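Local atomic coordinates of clavulanic acid biosynthesis oligopeptide binding protein 2 (Streptomyces clavuligerus, PDB entry 2WOL), a protein that probably binds oligopeptides as an extracellular solute-binding protein of the clavulanic acid biosynthesis pathway. Residues 23-28 / 537-543; 95-101 / 178-184; 124-128 / 140-145; 241-246 / 554-558. Residues are numbered along the deposited sequence.

Contact 1 of 4, residues 23-28 / 537-543; sequences ALVNPS and PWVTNVY
A G1 beta bulge joins the N-terminal segment 23-28 to the C-terminal segment 537-543, with Asn541 and Val542 both facing Val25. The backbones run antiparallel through a single hydrogen-bonded bridge, Val25 to Val542, CA to CA 4.9 Å. Asn541, first residue of the bulge, takes left-handed phi/psi of 60/47; Asn26 is similar at 58/58. Backbone hydrogen bonds run from Val25 N to Val542 O (2.8 Å), from Val542 N to Val25 O (3.0 Å) and from Asn541 N to Asn26 O (2.9 Å). Apolar contacts are few: Leu24 CD1 lies 3.5 Å from Tyr543 CD2, and Val25 CB 4.2 Å from Val542 CB. Beyond the bridge, strand 539-540 pairs with strand 557-558 through Thr540 and Gly557. Both asparagine side chains bond to the opposite backbone. Asn26, chi1 t, donates from ND2 to Val539 O at 3.1 Å. Asn541, chi1 m, holds Ser28 at two points: its OD1 accepts from Ser28 N at 2.9 Å, and its ND2 donates to Ser28 O at 2.8 Å.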
# COMPACT_ATOMS: atom_id res chain seq x y z
N ALA A 23 -1.27 -4.02 -19.66
CA ALA A 23 -2.22 -3.91 -20.77
C ALA A 23 -3.64 -4.21 -20.31
O ALA A 23 -3.86 -4.77 -19.23
CB ALA A 23 -1.82 -4.84 -21.92
N LEU A 24 -4.60 -3.83 -21.14
CA LEU A 24 -6.02 -3.96 -20.84
C LEU A 24 -6.60 -5.20 -21.52
O LEU A 24 -6.37 -5.42 -22.71
CB LEU A 24 -6.77 -2.70 -21.30
CG LEU A 24 -8.25 -2.53 -20.95
CD1 LEU A 24 -8.40 -2.04 -19.54
CD2 LEU A 24 -8.93 -1.56 -21.91
N VAL A 25 -7.36 -5.98 -20.76
CA VAL A 25 -8.00 -7.19 -21.27
C VAL A 25 -9.48 -6.93 -21.58
O VAL A 25 -10.19 -6.32 -20.78
CB VAL A 25 -7.88 -8.36 -20.25
CG1 VAL A 25 -8.80 -9.53 -20.61
CG2 VAL A 25 -6.44 -8.82 -20.15
N ASN A 26 -9.92 -7.38 -22.76
CA ASN A 26 -11.33 -7.38 -23.13
C ASN A 26 -11.97 -5.98 -23.08
O ASN A 26 -12.95 -5.77 -22.36
CB ASN A 26 -12.10 -8.39 -22.25
CG ASN A 26 -13.47 -8.76 -22.80
OD1 ASN A 26 -13.78 -8.52 -23.97
ND2 ASN A 26 -14.29 -9.38 -21.96
N PRO A 27 -11.41 -5.03 -23.86
CA PRO A 27 -11.91 -3.65 -23.83
C PRO A 27 -13.35 -3.52 -24.31
O PRO A 27 -13.75 -4.20 -25.26
CB PRO A 27 -10.97 -2.90 -24.78
CG PRO A 27 -10.38 -3.94 -25.65
CD PRO A 27 -10.30 -5.19 -24.82
N SER A 28 -14.12 -2.67 -23.64
CA SER A 28 -15.53 -2.46 -23.98
C SER A 28 -16.06 -1.19 -23.31
O SER A 28 -15.56 -0.78 -22.26
CB SER A 28 -16.38 -3.65 -23.55
OG SER A 28 -17.73 -3.49 -23.97
N PRO A 537 -13.53 -14.56 -18.06
CA PRO A 537 -13.40 -13.99 -19.41
C PRO A 537 -14.49 -13.01 -19.86
O PRO A 537 -14.29 -12.26 -20.83
CB PRO A 537 -13.36 -15.24 -20.31
CG PRO A 537 -14.07 -16.30 -19.53
CD PRO A 537 -13.76 -16.02 -18.08
N TRP A 538 -15.63 -13.01 -19.17
CA TRP A 538 -16.75 -12.11 -19.51
C TRP A 538 -16.66 -10.75 -18.83
O TRP A 538 -17.53 -9.90 -19.03
CB TRP A 538 -18.09 -12.76 -19.18
CG TRP A 538 -18.19 -13.21 -17.76
CD1 TRP A 538 -18.56 -12.46 -16.67
CD2 TRP A 538 -17.92 -14.53 -17.27
NE1 TRP A 538 -18.54 -13.24 -15.54
CE2 TRP A 538 -18.15 -14.51 -15.87
CE3 TRP A 538 -17.52 -15.72 -17.87
CZ2 TRP A 538 -17.98 -15.64 -15.07
CZ3 TRP A 538 -17.35 -16.85 -17.08
CH2 TRP A 538 -17.58 -16.79 -15.69
N VAL A 539 -15.64 -10.54 -18.02
CA VAL A 539 -15.40 -9.23 -17.42
C VAL A 539 -14.61 -8.39 -18.41
O VAL A 539 -13.60 -8.83 -18.96
CB VAL A 539 -14.66 -9.34 -16.07
CG1 VAL A 539 -14.59 -7.98 -15.38
CG2 VAL A 539 -15.36 -10.35 -15.15
N THR A 540 -15.09 -7.17 -18.64
CA THR A 540 -14.46 -6.28 -19.61
C THR A 540 -13.54 -5.27 -18.93
O THR A 540 -13.76 -4.91 -17.77
CB THR A 540 -15.51 -5.53 -20.46
OG1 THR A 540 -16.33 -4.73 -19.60
CG2 THR A 540 -16.40 -6.52 -21.21
N ASN A 541 -12.51 -4.82 -19.65
CA ASN A 541 -11.58 -3.81 -19.17
C ASN A 541 -10.84 -4.20 -17.89
O ASN A 541 -10.74 -3.41 -16.95
CB ASN A 541 -12.27 -2.46 -18.98
CG ASN A 541 -13.12 -2.07 -20.17
OD1 ASN A 541 -12.60 -1.82 -21.26
ND2 ASN A 541 -14.43 -2.04 -19.97
N VAL A 542 -10.32 -5.42 -17.88
CA VAL A 542 -9.54 -5.91 -16.75
C VAL A 542 -8.07 -5.57 -16.92
O VAL A 542 -7.46 -5.91 -17.93
CB VAL A 542 -9.70 -7.44 -16.56
CG1 VAL A 542 -8.90 -7.91 -15.34
CG2 VAL A 542 -11.16 -7.82 -16.40
N TYR A 543 -7.50 -4.91 -15.92
CA TYR A 543 -6.06 -4.64 -15.92
C TYR A 543 -5.58 -4.45 -14.49
O TYR A 543 -6.33 -3.97 -13.63
CB TYR A 543 -5.71 -3.41 -16.77
CG TYR A 543 -6.08 -2.08 -16.16
CD1 TYR A 543 -5.14 -1.32 -15.46
CD2 TYR A 543 -7.37 -1.57 -16.28
CE1 TYR A 543 -5.47 -0.10 -14.88
CE2 TYR A 543 -7.72 -0.34 -15.70
CZ TYR A 543 -6.76 0.39 -15.01
OH TYR A 543 -7.09 1.60 -14.44
O HOH W 1 -18.84 -4.04 -20.70

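Contact 2 of 4, residues 95-101 / 178-184; sequences GGRTWTY and RPFSDFD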
# COMPACT_ATOMS: atom_id res chain seq x y z
N GLY A 95 8.20 27.02 -3.07
CA GLY A 95 9.20 25.95 -3.03
C GLY A 95 8.67 24.62 -2.54
O GLY A 95 9.35 23.92 -1.77
N GLY A 96 7.46 24.27 -2.97
CA GLY A 96 6.84 22.99 -2.61
C GLY A 96 6.00 23.03 -1.35
O GLY A 96 5.51 22.00 -0.89
N ARG A 97 5.83 24.23 -0.79
CA ARG A 97 5.10 24.41 0.47
C ARG A 97 3.63 24.76 0.29
O ARG A 97 2.83 24.55 1.20
CB ARG A 97 5.76 25.49 1.33
CG ARG A 97 7.12 25.13 1.90
CD ARG A 97 7.79 26.36 2.51
NE ARG A 97 9.14 26.09 2.98
CZ ARG A 97 10.24 26.17 2.23
NH1 ARG A 97 10.16 26.52 0.95
NH2 ARG A 97 11.42 25.90 2.77
N THR A 98 3.27 25.31 -0.87
CA THR A 98 1.90 25.74 -1.10
C THR A 98 1.29 25.07 -2.33
O THR A 98 1.85 25.12 -3.43
CB THR A 98 1.79 27.27 -1.17
OG1 THR A 98 2.35 27.83 0.03
CG2 THR A 98 0.34 27.73 -1.30
N TRP A 99 0.13 24.45 -2.13
CA TRP A 99 -0.53 23.67 -3.16
C TRP A 99 -1.95 24.17 -3.36
O TRP A 99 -2.75 24.19 -2.43
CB TRP A 99 -0.54 22.19 -2.77
CG TRP A 99 0.81 21.56 -2.86
CD1 TRP A 99 1.88 21.78 -2.03
CD2 TRP A 99 1.25 20.62 -3.84
NE1 TRP A 99 2.95 21.02 -2.43
CE2 TRP A 99 2.59 20.31 -3.55
CE3 TRP A 99 0.63 20.01 -4.94
CZ2 TRP A 99 3.34 19.40 -4.31
CZ3 TRP A 99 1.37 19.11 -5.70
CH2 TRP A 99 2.71 18.82 -5.38
N THR A 100 -2.25 24.59 -4.59
CA THR A 100 -3.54 25.16 -4.95
C THR A 100 -4.27 24.28 -5.96
O THR A 100 -3.68 23.81 -6.93
CB THR A 100 -3.34 26.59 -5.52
OG1 THR A 100 -2.65 27.40 -4.56
CG2 THR A 100 -4.67 27.24 -5.87
N TYR A 101 -5.56 24.06 -5.71
CA TYR A 101 -6.43 23.29 -6.60
C TYR A 101 -7.68 24.09 -6.93
O TYR A 101 -8.17 24.87 -6.10
CB TYR A 101 -6.84 21.95 -5.96
CG TYR A 101 -5.69 21.03 -5.65
CD1 TYR A 101 -4.99 21.15 -4.45
CD2 TYR A 101 -5.31 20.03 -6.54
CE1 TYR A 101 -3.92 20.31 -4.15
CE2 TYR A 101 -4.24 19.18 -6.25
CZ TYR A 101 -3.56 19.33 -5.05
OH TYR A 101 -2.49 18.51 -4.72
N ARG A 178 6.12 22.29 5.59
CA ARG A 178 7.41 21.95 4.98
C ARG A 178 7.16 21.59 3.52
O ARG A 178 6.03 21.27 3.15
CB ARG A 178 8.05 20.77 5.72
CG ARG A 178 7.25 19.46 5.66
CD ARG A 178 7.51 18.56 6.86
NE ARG A 178 7.04 19.17 8.10
CZ ARG A 178 6.84 18.52 9.24
NH1 ARG A 178 7.04 17.21 9.32
NH2 ARG A 178 6.42 19.18 10.31
N PRO A 179 8.21 21.66 2.67
CA PRO A 179 8.02 21.23 1.28
C PRO A 179 7.62 19.75 1.21
O PRO A 179 8.13 18.93 1.97
CB PRO A 179 9.41 21.43 0.66
CG PRO A 179 10.06 22.45 1.53
CD PRO A 179 9.58 22.14 2.91
N PHE A 180 6.69 19.44 0.31
CA PHE A 180 6.27 18.06 0.12
C PHE A 180 5.96 17.78 -1.35
O PHE A 180 4.87 18.08 -1.84
CB PHE A 180 5.07 17.71 1.02
CG PHE A 180 4.82 16.23 1.13
CD1 PHE A 180 5.62 15.45 1.96
CD2 PHE A 180 3.82 15.61 0.39
CE1 PHE A 180 5.42 14.08 2.06
CE2 PHE A 180 3.61 14.25 0.48
CZ PHE A 180 4.42 13.48 1.32
N SER A 181 6.94 17.18 -2.03
CA SER A 181 6.87 16.93 -3.47
C SER A 181 5.67 16.08 -3.89
O SER A 181 5.17 16.22 -5.01
CB SER A 181 8.17 16.25 -3.95
OG SER A 181 8.40 15.03 -3.27
N ASP A 182 5.20 15.22 -2.99
CA ASP A 182 4.21 14.19 -3.34
C ASP A 182 2.77 14.53 -2.96
O ASP A 182 1.94 13.63 -2.80
CB ASP A 182 4.63 12.85 -2.72
CG ASP A 182 5.98 12.35 -3.24
OD1 ASP A 182 6.51 12.92 -4.22
OD2 ASP A 182 6.50 11.38 -2.66
N PHE A 183 2.45 15.82 -2.84
CA PHE A 183 1.13 16.20 -2.32
C PHE A 183 -0.07 15.74 -3.17
O PHE A 183 -1.13 15.40 -2.62
CB PHE A 183 1.06 17.69 -2.01
CG PHE A 183 -0.03 18.06 -1.04
CD1 PHE A 183 0.11 17.78 0.33
CD2 PHE A 183 -1.20 18.66 -1.48
CE1 PHE A 183 -0.89 18.10 1.23
CE2 PHE A 183 -2.21 19.00 -0.58
CZ PHE A 183 -2.05 18.72 0.77
N ASP A 184 0.08 15.72 -4.50
CA ASP A 184 -0.99 15.22 -5.37
C ASP A 184 -1.40 13.79 -4.98
O ASP A 184 -2.56 13.40 -5.13
CB ASP A 184 -0.57 15.23 -6.84
CG ASP A 184 -0.82 16.56 -7.54
OD1 ASP A 184 -1.53 17.45 -7.00
OD2 ASP A 184 -0.32 16.71 -8.68
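Gly95 and Gly96, both at positive phi, begin the first segment by turning past Pro179, whose CB is 3.5 Å from Gly95 O. A side chain on Gly96 would run tightly against that proline ring. Gly96 O instead accepts hydrogen bonds from Phe180 N and from Trp99 NE1, each at 3.1 Å, and receives a CA-H...O contact from Pro179 CA at 3.4 Å. Arg97 covers the proline with one face of its guanidinium, CZ to Pro179 CG 3.8 Å, while its NH1 bonds to Asp94 O. Here strand 98-102 begins, paired with 91-93 and 171-175 in a four-stranded antiparallel sheet; Trp99 and Tyr101 point from it onto the type I turn 180-183 and the start of helix 183-186. Phe183 CB sits over the Trp99 six-membered ring, 3.4 Å from its centroid, in a CH-pi contact. Two residues on, Tyr101 OH donates to Asp184 OD1 at 2.7 Å, and that same carboxylate oxygen also accepts from Gly90 N.

Contact 3 of 4, residues 124-128 / 140-145; sequences VQRVF and LIPLLD
Leu140 stands at the start of the second segment with its CA-CB bond toward segment 124-128; its m,t side chain brings CD1 to 4.1 Å from Val124 CG1, and the two CA atoms are 7.4 Å apart. Ile141 follows and approaches most closely in backbone terms, 6.4 Å from the CA of Phe128. Its chi1 (m) lays CG1 squarely over the face of the Phe128 ring in a CH-pi contact, 4.0 Å from the centroid and 2° off the normal, and its chi2 (t) carries CD1 to 3.6 Å from Val127 O. The same CG1 is 4.0 Å from Val127 CG1. This is the packing of two helices close in the chain, 117-127 and the short 140-144; the eleven residues between the segments contain neither helix nor strand, and no hydrogen bond crosses the contact. One turn after Leu140, Leu144 (m,t) faces the first helix again, its CD1 3.4 Å from Val124 CG1 and its CB 3.9 Å from Phe128 CZ, at the ring edge. Asp145 leaves helical geometry, places CB 3.7 Å from Phe128 CE2, and bonds through OD1 to Tyr151 N, whose own ring meets Phe128 edge-to-face.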
# COMPACT_ATOMS: atom_id res chain seq x y z
N VAL A 124 -10.26 16.85 5.04
CA VAL A 124 -8.90 16.92 5.55
C VAL A 124 -8.90 17.22 7.06
O VAL A 124 -8.13 16.63 7.82
CB VAL A 124 -8.06 17.95 4.75
CG1 VAL A 124 -6.70 18.15 5.39
CG2 VAL A 124 -7.91 17.48 3.30
N GLN A 125 -9.78 18.12 7.48
CA GLN A 125 -9.92 18.45 8.90
C GLN A 125 -10.35 17.24 9.73
O GLN A 125 -9.84 17.05 10.84
CB GLN A 125 -10.90 19.61 9.09
CG GLN A 125 -10.30 20.94 8.69
CD GLN A 125 -11.27 22.11 8.74
OE1 GLN A 125 -10.85 23.25 8.59
NE2 GLN A 125 -12.56 21.82 8.91
N ARG A 126 -11.26 16.43 9.19
CA ARG A 126 -11.73 15.21 9.85
C ARG A 126 -10.60 14.27 10.28
O ARG A 126 -10.67 13.64 11.33
CB ARG A 126 -12.70 14.43 8.95
CG ARG A 126 -14.05 15.08 8.77
CD ARG A 126 -14.89 14.29 7.79
NE ARG A 126 -15.70 13.27 8.44
CZ ARG A 126 -15.60 11.96 8.25
NH1 ARG A 126 -14.69 11.45 7.42
NH2 ARG A 126 -16.40 11.14 8.91
N VAL A 127 -9.58 14.17 9.43
CA VAL A 127 -8.42 13.32 9.72
C VAL A 127 -7.79 13.65 11.08
O VAL A 127 -7.27 12.77 11.77
CB VAL A 127 -7.37 13.41 8.58
CG1 VAL A 127 -6.10 12.63 8.93
CG2 VAL A 127 -7.97 12.91 7.27
N PHE A 128 -7.86 14.92 11.47
CA PHE A 128 -7.29 15.39 12.74
C PHE A 128 -8.05 14.88 13.97
O PHE A 128 -7.49 14.86 15.06
CB PHE A 128 -7.24 16.91 12.77
CG PHE A 128 -6.14 17.51 11.94
CD1 PHE A 128 -6.22 17.50 10.55
CD2 PHE A 128 -5.02 18.09 12.55
CE1 PHE A 128 -5.21 18.05 9.78
CE2 PHE A 128 -4.01 18.64 11.78
CZ PHE A 128 -4.10 18.63 10.39
N LEU A 140 -1.41 13.77 6.44
CA LEU A 140 -1.80 15.18 6.36
C LEU A 140 -1.58 15.96 7.65
O LEU A 140 -1.38 17.18 7.61
CB LEU A 140 -3.25 15.30 5.90
CG LEU A 140 -3.49 14.92 4.43
CD1 LEU A 140 -4.96 14.65 4.17
CD2 LEU A 140 -2.96 16.00 3.49
N ILE A 141 -1.60 15.28 8.79
CA ILE A 141 -1.54 15.95 10.09
C ILE A 141 -0.24 16.75 10.30
O ILE A 141 -0.30 17.96 10.50
CB ILE A 141 -1.86 14.98 11.27
CG1 ILE A 141 -3.32 14.50 11.17
CG2 ILE A 141 -1.61 15.67 12.62
CD1 ILE A 141 -3.75 13.51 12.26
N PRO A 142 0.95 16.10 10.23
CA PRO A 142 2.16 16.91 10.39
C PRO A 142 2.37 17.98 9.31
O PRO A 142 3.01 19.00 9.56
CB PRO A 142 3.30 15.89 10.36
CG PRO A 142 2.71 14.67 9.73
CD PRO A 142 1.26 14.66 10.05
N LEU A 143 1.83 17.74 8.11
CA LEU A 143 1.97 18.68 7.01
C LEU A 143 1.11 19.93 7.17
O LEU A 143 1.41 20.97 6.57
CB LEU A 143 1.68 18.00 5.67
CG LEU A 143 2.72 16.99 5.17
CD1 LEU A 143 2.17 16.27 3.95
CD2 LEU A 143 4.05 17.67 4.85
N LEU A 144 0.05 19.84 7.97
CA LEU A 144 -0.91 20.95 8.09
C LEU A 144 -1.08 21.51 9.50
O LEU A 144 -1.65 22.59 9.67
CB LEU A 144 -2.26 20.54 7.50
CG LEU A 144 -2.31 20.29 5.99
CD1 LEU A 144 -3.61 19.63 5.60
CD2 LEU A 144 -2.10 21.58 5.19
N ASP A 145 -0.60 20.79 10.51
CA ASP A 145 -0.77 21.21 11.90
C ASP A 145 0.28 22.24 12.32
O ASP A 145 1.47 22.09 12.02
CB ASP A 145 -0.71 20.00 12.83
CG ASP A 145 -1.52 20.19 14.10
OD1 ASP A 145 -2.39 21.09 14.15
OD2 ASP A 145 -1.31 19.41 15.05

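Contact 4 of 4, residues 241-246 / 554-558; sequences IRPALP and QAMGL
Gln554, Pro246 and Pro243 carry the largest buried areas where loop 241-246, leading into strand 248-253 of the five-stranded mixed sheet, lies along segment 554-558, end-to-end directions 38° apart; Gly557 starts the C-terminal strand 557-558. Gln554, on a 3-10 turn, has chi1 and chi2 both p, folding its amide against the loop: OE1 is 3.2 Å from Pro243 CD and 3.3 Å from Arg242 CG, while NE2 is bonded to Asp552. Pro243 CG is 3.9 Å from Ala555 CA. Pro246 places CD 3.3 Å from Met556 O and CB 4.0 Å from Leu558 CD2. Between the prolines, Leu245 meets Gly557 with CA atoms 5.0 Å apart; a CB on Gly557 would clash with Leu245 CD1. Water 2 accepts from Ala244 N and donates to Gln554 O, both 2.9 Å. Water 3 accepts from Leu245 N (2.8 Å) and donates to Gln554 O (2.8 Å) and Met556 O (2.7 Å). With no direct hydrogen bond, these two waters supply the polar link between the backbones.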
# COMPACT_ATOMS: atom_id res chain seq x y z
N ILE A 241 -12.02 9.94 -15.25
CA ILE A 241 -11.42 8.72 -14.70
C ILE A 241 -12.32 7.49 -14.86
O ILE A 241 -11.85 6.42 -15.26
CB ILE A 241 -11.07 8.89 -13.18
CG1 ILE A 241 -10.26 10.17 -12.91
CG2 ILE A 241 -10.41 7.62 -12.60
CD1 ILE A 241 -8.82 10.16 -13.41
N ARG A 242 -13.61 7.66 -14.57
CA ARG A 242 -14.50 6.53 -14.30
C ARG A 242 -15.53 6.25 -15.39
O ARG A 242 -16.39 7.09 -15.66
CB ARG A 242 -15.21 6.75 -12.96
CG ARG A 242 -14.25 6.90 -11.80
CD ARG A 242 -14.92 7.43 -10.56
NE ARG A 242 -13.91 7.75 -9.55
CZ ARG A 242 -13.21 8.88 -9.53
NH1 ARG A 242 -13.42 9.81 -10.45
NH2 ARG A 242 -12.30 9.07 -8.59
N PRO A 243 -15.45 5.06 -16.03
CA PRO A 243 -16.44 4.70 -17.05
C PRO A 243 -17.80 4.23 -16.51
O PRO A 243 -18.77 4.20 -17.26
CB PRO A 243 -15.76 3.56 -17.81
CG PRO A 243 -14.90 2.91 -16.79
CD PRO A 243 -14.42 4.01 -15.87
N ALA A 244 -17.86 3.84 -15.24
CA ALA A 244 -19.11 3.42 -14.58
C ALA A 244 -19.99 2.52 -15.45
O ALA A 244 -21.14 2.85 -15.74
CB ALA A 244 -19.88 4.63 -14.09
N LEU A 245 -19.44 1.38 -15.86
CA LEU A 245 -20.15 0.48 -16.76
C LEU A 245 -21.28 -0.33 -16.12
O LEU A 245 -22.40 -0.32 -16.62
CB LEU A 245 -19.17 -0.41 -17.53
CG LEU A 245 -18.15 0.32 -18.40
CD1 LEU A 245 -17.15 -0.65 -18.98
CD2 LEU A 245 -18.81 1.14 -19.52
N PRO A 246 -21.01 -1.04 -15.00
CA PRO A 246 -22.11 -1.86 -14.46
C PRO A 246 -23.23 -1.01 -13.87
O PRO A 246 -22.99 0.10 -13.38
CB PRO A 246 -21.43 -2.70 -13.37
CG PRO A 246 -20.17 -2.01 -13.05
CD PRO A 246 -19.77 -1.16 -14.21
N GLN A 554 -13.05 -0.40 -10.70
CA GLN A 554 -13.94 0.64 -11.21
C GLN A 554 -14.01 0.69 -12.74
O GLN A 554 -14.98 1.18 -13.30
CB GLN A 554 -13.57 2.01 -10.62
CG GLN A 554 -12.26 2.61 -11.13
CD GLN A 554 -12.43 3.36 -12.44
OE1 GLN A 554 -13.52 3.83 -12.76
NE2 GLN A 554 -11.35 3.48 -13.20
N ALA A 555 -12.96 0.20 -13.39
CA ALA A 555 -12.89 0.22 -14.86
C ALA A 555 -13.67 -0.91 -15.52
O ALA A 555 -13.94 -0.87 -16.72
CB ALA A 555 -11.44 0.18 -15.30
N MET A 556 -14.04 -1.92 -14.73
CA MET A 556 -14.61 -3.15 -15.27
C MET A 556 -16.05 -3.01 -15.71
O MET A 556 -16.81 -2.23 -15.15
CB MET A 556 -14.52 -4.26 -14.23
CG MET A 556 -13.12 -4.71 -13.92
SD MET A 556 -13.11 -5.83 -12.52
CE MET A 556 -11.37 -6.25 -12.49
N GLY A 557 -16.41 -3.80 -16.72
CA GLY A 557 -17.81 -3.98 -17.10
C GLY A 557 -18.12 -5.45 -17.31
O GLY A 557 -17.31 -6.32 -16.97
N LEU A 558 -19.29 -5.71 -17.87
CA LEU A 558 -19.73 -7.07 -18.17
C LEU A 558 -20.00 -7.19 -19.66
O LEU A 558 -20.55 -6.27 -20.27
CB LEU A 558 -21.00 -7.43 -17.39
CG LEU A 558 -20.97 -7.60 -15.86
CD1 LEU A 558 -19.86 -8.55 -15.42
CD2 LEU A 558 -20.88 -6.26 -15.12
O HOH W 2 -16.41 3.61 -12.75
O HOH W 3 -16.83 0.50 -15.24

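Overall arrangement
The four contacts form two pairs. Contacts 1 and 4, centres about 10 Å apart, share the two-stranded sheet of 539-540 and 557-558, where Thr540 N lies 2.9 Å from Gly557 O; Asn541 ND2 also packs on Leu245 CD1 at 3.2 Å. Their segments alternate along the chain, and the C-terminal region touches both the N-terminal segment 23-28 and loop 241-246. Contacts 2 and 3, centres about 14 Å apart, meet where Phe183 CE1 is 3.7 Å from Leu140 CD2 and Phe180 CG 3.9 Å from Leu143 CD1. Contacts 1 and 2 have centres about 36 Å apart. A glycerol, probably from crystallisation, lies about 6 Å from the Ile141 side chain of contact 3.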